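Long-range contacts in uncharacterized protein (Shewanella amazonensis, PDB 2QVP), which is a putative metallopeptidase of the M14 family that probably uses zinc to hydrolyse its substrate: residues E36-G41 against H87-L92; L55-G60 against N101-P106. All coordinates share one frame; numbering follows the deposited sequence.

Interaction 1 (E36-G41 against H87-L92); sequences ERLGLG and HFLSQL
R37 and L38, near the C-terminal end of helix 24-38, face L89 and L92 where helix 80-91 runs out, and the nearest CA atoms, those of L38 and L92, stand 7.9 Å apart. The R37 side chain leaves its helix with CG anti to the backbone N (chi1 -167°), bends at chi3 and brings the guanidinium end-on to the carbonyl of L92. Both terminal nitrogens grip that one oxygen, NH1 at 3.2 Å and NH2 at 3.1 Å from L92 O; it lies close to the guanidinium plane, and the two nitrogens reach it from the same face of the carbonyl. R37 NE forms a salt bridge with E34 OE1, one turn earlier in the helix. The contact joins the C-terminal ends of two helices packed beside the mixed sheet of the M14-type fold, an arginine of one helix clasping the carbonyl of L92 at the end of the other. L38 CG sits over one face, 3.7 Å above the plane of the R37 guanidinium but shifted toward its rim. The methyls of L38 then divide: CD1 meets L89 CD2 at 4.1 Å, while CD2 packs on L92 CB. F97 covers L38 from a loop, and L89 also touches L31 of helix 24-38.

Interaction 2 (L55-G60 against N101-P106); sequences LLQSPG and NLSVLP
L56 and V104 form an antiparallel hydrogen-bonded pair, L56 N giving to V104 O at 2.9 Å and V104 N returning to L56 O at 2.8 Å. One residue on, Q57 and S103 make a non-hydrogen-bonded pair whose CA atoms approach to 4.3 Å. Here the side chains supply the link: Q57 NE2 donates to S103 OG at 3.2 Å, with the hydroxyl close to the amide plane, and Q57 CG lies against the same oxygen. Past the end of strand 51-57, S58 N continues the pattern to L102 O at 2.8 Å, almost straight along the carbonyl. The S58 hydroxyl, set between its backbone N and carbonyl carbon (chi1 56°), folds back and accepts from L102 N at 3.0 Å, so this serine holds both backbone polar groups of L102. Q61 NE2 bonds to the same OG from the following loop. At the other end, L55 CD1 lies 3.7 Å from L105 CD2, the two side chains crossing obliquely, and on the face L56 shares with V104, L56 CD1 reaches toward P106 CG. N101 ND2 is hydrogen-bonded to N67 OD1 and to the carbonyl oxygen of K62. The segments are neighbours in the mixed sheet of a fold of the M14 peptidase family; the axes of strands 55-57 and 101-105 run antiparallel, 161° between their directions. Strand 41-48 flanks strand 51-57 and strand 67-72 flanks strand 101-105, while helix 154-160 covers L55, S103 and L105 on one face.

Overall arrangement
From the N terminus, helix 24-38 runs into interaction 1 and the chain turns into strand 41-48, pairs back through strand 51-57 and reaches the first segment of interaction 2. Strand 67-72 and helix 80-91 follow; the end of that helix closes the loop of interaction 1, and strand 101-105 then closes that of interaction 2. The two loops therefore cross, their segments alternating along the chain. Interaction 1 joins two helices and interaction 2 two sheet strands, with centres about 10 Å apart. They touch directly: G41 N lies 2.7 Å from Q57 O, a probable hydrogen bond, and P59 packs against the backbone of L38 and G39.

Interaction 1 (E36-G41 against H87-L92)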
ATOM      1  N   GLU A  36      14.076  -0.909 -13.706  1.00 13.68           N
ATOM      2  CA  GLU A  36      15.301  -1.007 -14.443  1.00 12.97           C
ATOM      3  C   GLU A  36      16.473  -0.307 -13.713  1.00  9.15           C
ATOM      4  O   GLU A  36      17.583  -0.860 -13.617  1.00  9.37           O
ATOM      5  CB  GLU A  36      15.000  -0.434 -15.845  1.00 12.71           C
ATOM      6  CG  GLU A  36      16.054  -0.603 -16.808  1.00 19.81           C
ATOM      7  CD  GLU A  36      15.701  -0.092 -18.201  1.00 19.86           C
ATOM      8  OE1 GLU A  36      14.575  -0.284 -18.725  1.00 28.65           O
ATOM      9  OE2 GLU A  36      16.612   0.508 -18.770  1.00 24.88           O
ATOM     10  N   ARG A  37      16.220   0.878 -13.164  1.00  8.07           N
ATOM     11  CA  ARG A  37      17.274   1.620 -12.474  1.00  7.01           C
ATOM     12  C   ARG A  37      17.827   0.862 -11.245  1.00 10.52           C
ATOM     13  O   ARG A  37      19.035   0.721 -11.084  1.00  8.11           O
ATOM     14  CB  ARG A  37      16.782   2.980 -12.016  1.00  6.26           C
ATOM     15  CG  ARG A  37      17.938   3.892 -11.585  1.00  6.42           C
ATOM     16  CD  ARG A  37      17.454   5.277 -11.260  1.00  6.85           C
ATOM     17  NE  ARG A  37      16.525   5.224 -10.126  1.00  9.99           N
ATOM     18  CZ  ARG A  37      16.882   5.175  -8.843  1.00  7.36           C
ATOM     19  NH1 ARG A  37      18.155   5.212  -8.476  1.00  2.82           N
ATOM     20  NH2 ARG A  37      15.933   5.119  -7.919  1.00 12.08           N
ATOM     21  N   LEU A  38      16.909   0.385 -10.421  1.00 10.50           N
ATOM     22  CA  LEU A  38      17.211  -0.294  -9.170  1.00 12.07           C
ATOM     23  C   LEU A  38      17.470  -1.804  -9.338  1.00 11.20           C
ATOM     24  O   LEU A  38      17.744  -2.477  -8.359  1.00 13.99           O
ATOM     25  CB  LEU A  38      16.013  -0.044  -8.214  1.00 10.42           C
ATOM     26  CG  LEU A  38      15.767   1.399  -7.740  1.00  6.68           C
ATOM     27  CD1 LEU A  38      14.427   1.538  -7.041  1.00  5.25           C
ATOM     28  CD2 LEU A  38      16.917   1.878  -6.820  1.00  3.65           C
ATOM     29  N   GLY A  39      17.325  -2.350 -10.550  1.00 11.46           N
ATOM     30  CA  GLY A  39      17.507  -3.801 -10.780  1.00 12.80           C
ATOM     31  C   GLY A  39      16.464  -4.704 -10.133  1.00 14.57           C
ATOM     32  O   GLY A  39      16.754  -5.869  -9.825  1.00 15.63           O
ATOM     33  N   LEU A  40      15.246  -4.190  -9.963  1.00 14.67           N
ATOM     34  CA  LEU A  40      14.183  -4.930  -9.285  1.00 15.83           C
ATOM     35  C   LEU A  40      13.702  -6.056 -10.171  1.00 17.10           C
ATOM     36  O   LEU A  40      13.660  -5.926 -11.389  1.00 16.84           O
ATOM     37  CB  LEU A  40      12.978  -4.052  -8.956  1.00 15.27           C
ATOM     38  CG  LEU A  40      13.183  -2.734  -8.227  1.00 14.11           C
ATOM     39  CD1 LEU A  40      11.861  -2.002  -8.111  1.00 16.62           C
ATOM     40  CD2 LEU A  40      13.802  -3.001  -6.884  1.00 10.92           C
ATOM     41  N   GLY A  41      13.391  -7.186  -9.542  1.00 18.18           N
ATOM     42  CA  GLY A  41      12.801  -8.306 -10.241  1.00 17.68           C
ATOM     43  C   GLY A  41      11.364  -7.864 -10.403  1.00 18.12           C
ATOM     44  O   GLY A  41      10.853  -7.137  -9.556  1.00 13.89           O
ATOM     45  N   HIS A  87       7.137   7.787  -6.585  1.00 12.08           N
ATOM     46  CA  HIS A  87       8.002   8.852  -6.052  1.00 11.58           C
ATOM     47  C   HIS A  87       9.041   8.308  -5.031  1.00 11.83           C
ATOM     48  O   HIS A  87      10.228   8.704  -5.048  1.00  7.72           O
ATOM     49  CB  HIS A  87       7.162  10.017  -5.484  1.00  8.94           C
ATOM     50  CG  HIS A  87       7.989  11.144  -4.960  1.00 15.26           C
ATOM     51  ND1 HIS A  87       8.653  12.025  -5.786  1.00 22.03           N
ATOM     52  CD2 HIS A  87       8.295  11.515  -3.691  1.00 17.49           C
ATOM     53  CE1 HIS A  87       9.334  12.887  -5.048  1.00 17.11           C
ATOM     54  NE2 HIS A  87       9.138  12.595  -3.778  1.00 21.59           N
ATOM     55  N   PHE A  88       8.588   7.411  -4.160  1.00 10.48           N
ATOM     56  CA  PHE A  88       9.439   6.720  -3.167  1.00 11.35           C
ATOM     57  C   PHE A  88      10.605   6.021  -3.868  1.00 11.83           C
ATOM     58  O   PHE A  88      11.767   6.235  -3.511  1.00 10.47           O
ATOM     59  CB  PHE A  88       8.574   5.739  -2.316  1.00 12.39           C
ATOM     60  CG  PHE A  88       9.359   4.687  -1.525  1.00 12.95           C
ATOM     61  CD1 PHE A  88      10.034   5.019  -0.364  1.00 12.06           C
ATOM     62  CD2 PHE A  88       9.341   3.340  -1.928  1.00 18.03           C
ATOM     63  CE1 PHE A  88      10.736   4.051   0.351  1.00 16.81           C
ATOM     64  CE2 PHE A  88      10.042   2.369  -1.219  1.00 16.89           C
ATOM     65  CZ  PHE A  88      10.732   2.728  -0.080  1.00 13.24           C
ATOM     66  N   LEU A  89      10.296   5.218  -4.884  1.00 14.62           N
ATOM     67  CA  LEU A  89      11.326   4.457  -5.627  1.00 16.76           C
ATOM     68  C   LEU A  89      12.349   5.328  -6.313  1.00 17.19           C
ATOM     69  O   LEU A  89      13.549   5.003  -6.321  1.00 14.67           O
ATOM     70  CB  LEU A  89      10.686   3.545  -6.693  1.00 19.21           C
ATOM     71  CG  LEU A  89       9.836   2.355  -6.250  1.00 17.62           C
ATOM     72  CD1 LEU A  89       9.282   1.643  -7.469  1.00 16.40           C
ATOM     73  CD2 LEU A  89      10.663   1.411  -5.375  1.00 15.32           C
ATOM     74  N   SER A  90      11.862   6.425  -6.884  1.00 16.84           N
ATOM     75  CA  SER A  90      12.678   7.360  -7.613  1.00 17.26           C
ATOM     76  C   SER A  90      13.774   7.995  -6.723  1.00 18.96           C
ATOM     77  O   SER A  90      14.846   8.340  -7.213  1.00 15.58           O
ATOM     78  CB  SER A  90      11.782   8.431  -8.237  1.00 15.74           C
ATOM     79  OG  SER A  90      11.458   9.414  -7.284  1.00 26.93           O
ATOM     80  N   GLN A  91      13.491   8.134  -5.418  1.00 18.49           N
ATOM     81  CA  GLN A  91      14.463   8.645  -4.443  1.00 19.13           C
ATOM     82  C   GLN A  91      15.401   7.564  -3.912  1.00 16.63           C
ATOM     83  O   GLN A  91      16.369   7.898  -3.270  1.00 17.00           O
ATOM     84  CB  GLN A  91      13.751   9.276  -3.240  1.00 19.57           C
ATOM     85  CG  GLN A  91      12.879  10.517  -3.512  1.00 21.40           C
ATOM     86  CD  GLN A  91      12.015  10.947  -2.284  1.00 26.84           C
ATOM     87  OE1 GLN A  91      11.745  12.137  -2.121  1.00 43.94           O
ATOM     88  NE2 GLN A  91      11.591   9.984  -1.431  1.00 27.52           N
ATOM     89  N   LEU A  92      15.124   6.282  -4.152  1.00 17.75           N
ATOM     90  CA  LEU A  92      15.952   5.212  -3.577  1.00 19.52           C
ATOM     91  C   LEU A  92      17.319   5.139  -4.199  1.00 22.88           C
ATOM     92  O   LEU A  92      17.531   5.487  -5.347  1.00 21.40           O
ATOM     93  CB  LEU A  92      15.293   3.833  -3.620  1.00 16.94           C
ATOM     94  CG  LEU A  92      14.055   3.603  -2.764  1.00 20.54           C
ATOM     95  CD1 LEU A  92      13.558   2.215  -3.047  1.00 19.67           C
ATOM     96  CD2 LEU A  92      14.329   3.799  -1.277  1.00 19.14           C
TER

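Interaction 2 (L55-G60 against N101-P106)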
ATOM      1  N   LEU A  55       4.413  -7.681  -8.976  1.00 13.04           N
ATOM      2  CA  LEU A  55       5.099  -7.795  -7.710  1.00 13.56           C
ATOM      3  C   LEU A  55       6.546  -7.450  -8.055  1.00 12.58           C
ATOM      4  O   LEU A  55       7.179  -8.162  -8.822  1.00 10.84           O
ATOM      5  CB  LEU A  55       5.030  -9.197  -7.121  1.00 11.03           C
ATOM      6  CG  LEU A  55       5.783  -9.288  -5.776  1.00 15.51           C
ATOM      7  CD1 LEU A  55       5.028  -8.470  -4.680  1.00  5.34           C
ATOM      8  CD2 LEU A  55       5.973 -10.734  -5.422  1.00 11.26           C
ATOM      9  N   LEU A  56       7.065  -6.356  -7.510  1.00 13.15           N
ATOM     10  CA  LEU A  56       8.431  -5.951  -7.771  1.00 11.25           C
ATOM     11  C   LEU A  56       9.214  -6.346  -6.536  1.00 13.66           C
ATOM     12  O   LEU A  56       8.762  -6.066  -5.426  1.00 14.61           O
ATOM     13  CB  LEU A  56       8.527  -4.440  -7.999  1.00 12.86           C
ATOM     14  CG  LEU A  56       7.759  -3.791  -9.149  1.00 11.30           C
ATOM     15  CD1 LEU A  56       8.137  -2.337  -9.268  1.00 14.43           C
ATOM     16  CD2 LEU A  56       7.989  -4.494 -10.469  1.00 14.50           C
ATOM     17  N   GLN A  57      10.369  -6.982  -6.702  1.00 11.04           N
ATOM     18  CA  GLN A  57      11.188  -7.392  -5.563  1.00 13.25           C
ATOM     19  C   GLN A  57      12.605  -6.886  -5.741  1.00 13.47           C
ATOM     20  O   GLN A  57      13.149  -6.933  -6.851  1.00 15.80           O
ATOM     21  CB  GLN A  57      11.173  -8.920  -5.412  1.00 13.74           C
ATOM     22  CG  GLN A  57       9.788  -9.436  -5.073  1.00 17.66           C
ATOM     23  CD  GLN A  57       9.754 -10.878  -4.661  1.00 18.69           C
ATOM     24  OE1 GLN A  57      10.055 -11.775  -5.467  1.00 22.53           O
ATOM     25  NE2 GLN A  57       9.326 -11.131  -3.405  1.00 20.10           N
ATOM     26  N   SER A  58      13.201  -6.402  -4.662  1.00 10.70           N
ATOM     27  CA  SER A  58      14.563  -5.930  -4.719  1.00 13.28           C
ATOM     28  C   SER A  58      15.508  -7.102  -5.067  1.00 13.48           C
ATOM     29  O   SER A  58      15.183  -8.272  -4.793  1.00 11.59           O
ATOM     30  CB  SER A  58      14.975  -5.251  -3.408  1.00 14.21           C
ATOM     31  OG  SER A  58      14.809  -6.096  -2.272  1.00 12.47           O
ATOM     32  N   PRO A  59      16.648  -6.790  -5.704  1.00 14.13           N
ATOM     33  CA  PRO A  59      17.611  -7.817  -6.096  1.00 16.25           C
ATOM     34  C   PRO A  59      18.447  -8.399  -4.957  1.00 18.66           C
ATOM     35  O   PRO A  59      18.744  -7.701  -3.983  1.00 19.34           O
ATOM     36  CB  PRO A  59      18.537  -7.066  -7.060  1.00 17.35           C
ATOM     37  CG  PRO A  59      18.480  -5.668  -6.627  1.00 14.98           C
ATOM     38  CD  PRO A  59      17.091  -5.442  -6.121  1.00 12.22           C
ATOM     39  N   GLY A  60      18.822  -9.669  -5.107  1.00 22.54           N
ATOM     40  CA  GLY A  60      19.710 -10.365  -4.171  1.00 24.91           C
ATOM     41  C   GLY A  60      19.221 -10.425  -2.746  1.00 24.77           C
ATOM     42  O   GLY A  60      19.955 -10.064  -1.824  1.00 26.98           O
ATOM     43  N   ASN A 101      14.828  -6.786   2.355  1.00 12.41           N
ATOM     44  CA  ASN A 101      14.314  -7.518   1.207  1.00 10.51           C
ATOM     45  C   ASN A 101      13.020  -6.813   0.941  1.00  9.43           C
ATOM     46  O   ASN A 101      12.018  -7.117   1.572  1.00  9.40           O
ATOM     47  CB  ASN A 101      14.085  -8.976   1.544  1.00 12.72           C
ATOM     48  CG  ASN A 101      15.363  -9.708   1.901  1.00 12.21           C
ATOM     49  OD1 ASN A 101      16.420  -9.440   1.343  1.00 11.93           O
ATOM     50  ND2 ASN A 101      15.264 -10.645   2.842  1.00 14.95           N
ATOM     51  N   LEU A 102      13.055  -5.796   0.082  1.00 10.53           N
ATOM     52  CA  LEU A 102      11.852  -4.991  -0.159  1.00 12.63           C
ATOM     53  C   LEU A 102      11.053  -5.530  -1.337  1.00 12.16           C
ATOM     54  O   LEU A 102      11.616  -5.776  -2.381  1.00 14.33           O
ATOM     55  CB  LEU A 102      12.211  -3.526  -0.383  1.00  9.95           C
ATOM     56  CG  LEU A 102      11.036  -2.552  -0.506  1.00 13.84           C
ATOM     57  CD1 LEU A 102      10.194  -2.461   0.752  1.00  5.97           C
ATOM     58  CD2 LEU A 102      11.562  -1.189  -0.904  1.00 15.41           C
ATOM     59  N   SER A 103       9.749  -5.749  -1.122  1.00 12.40           N
ATOM     60  CA  SER A 103       8.802  -6.123  -2.161  1.00 11.92           C
ATOM     61  C   SER A 103       7.716  -5.061  -2.279  1.00 14.09           C
ATOM     62  O   SER A 103       7.380  -4.374  -1.290  1.00 11.77           O
ATOM     63  CB  SER A 103       8.217  -7.484  -1.843  1.00 13.19           C
ATOM     64  OG  SER A 103       9.294  -8.385  -1.787  1.00 10.51           O
ATOM     65  N   VAL A 104       7.178  -4.887  -3.489  1.00 10.02           N
ATOM     66  CA  VAL A 104       6.180  -3.876  -3.705  1.00 12.32           C
ATOM     67  C   VAL A 104       5.093  -4.372  -4.641  1.00 11.04           C
ATOM     68  O   VAL A 104       5.407  -5.006  -5.600  1.00  8.58           O
ATOM     69  CB  VAL A 104       6.814  -2.574  -4.298  1.00 14.28           C
ATOM     70  CG1 VAL A 104       5.738  -1.644  -4.731  1.00 20.43           C
ATOM     71  CG2 VAL A 104       7.725  -1.864  -3.274  1.00 18.46           C
ATOM     72  N   LEU A 105       3.829  -4.120  -4.293  1.00 13.09           N
ATOM     73  CA  LEU A 105       2.667  -4.353  -5.137  1.00 13.93           C
ATOM     74  C   LEU A 105       2.287  -2.909  -5.527  1.00 13.91           C
ATOM     75  O   LEU A 105       1.507  -2.271  -4.831  1.00 12.90           O
ATOM     76  CB  LEU A 105       1.534  -5.079  -4.384  1.00 12.55           C
ATOM     77  CG  LEU A 105       1.734  -6.579  -4.137  1.00 10.98           C
ATOM     78  CD1 LEU A 105       0.770  -7.154  -3.131  1.00  9.75           C
ATOM     79  CD2 LEU A 105       1.632  -7.366  -5.494  1.00 10.41           C
ATOM     80  N   PRO A 106       2.879  -2.378  -6.611  1.00 14.56           N
ATOM     81  CA  PRO A 106       2.658  -0.956  -6.914  1.00 14.02           C
ATOM     82  C   PRO A 106       1.226  -0.514  -7.284  1.00 13.78           C
ATOM     83  O   PRO A 106       0.842   0.619  -6.965  1.00 13.31           O
ATOM     84  CB  PRO A 106       3.654  -0.694  -8.056  1.00 12.62           C
ATOM     85  CG  PRO A 106       3.948  -1.963  -8.637  1.00 15.59           C
ATOM     86  CD  PRO A 106       3.803  -2.985  -7.588  1.00 14.55           C
TER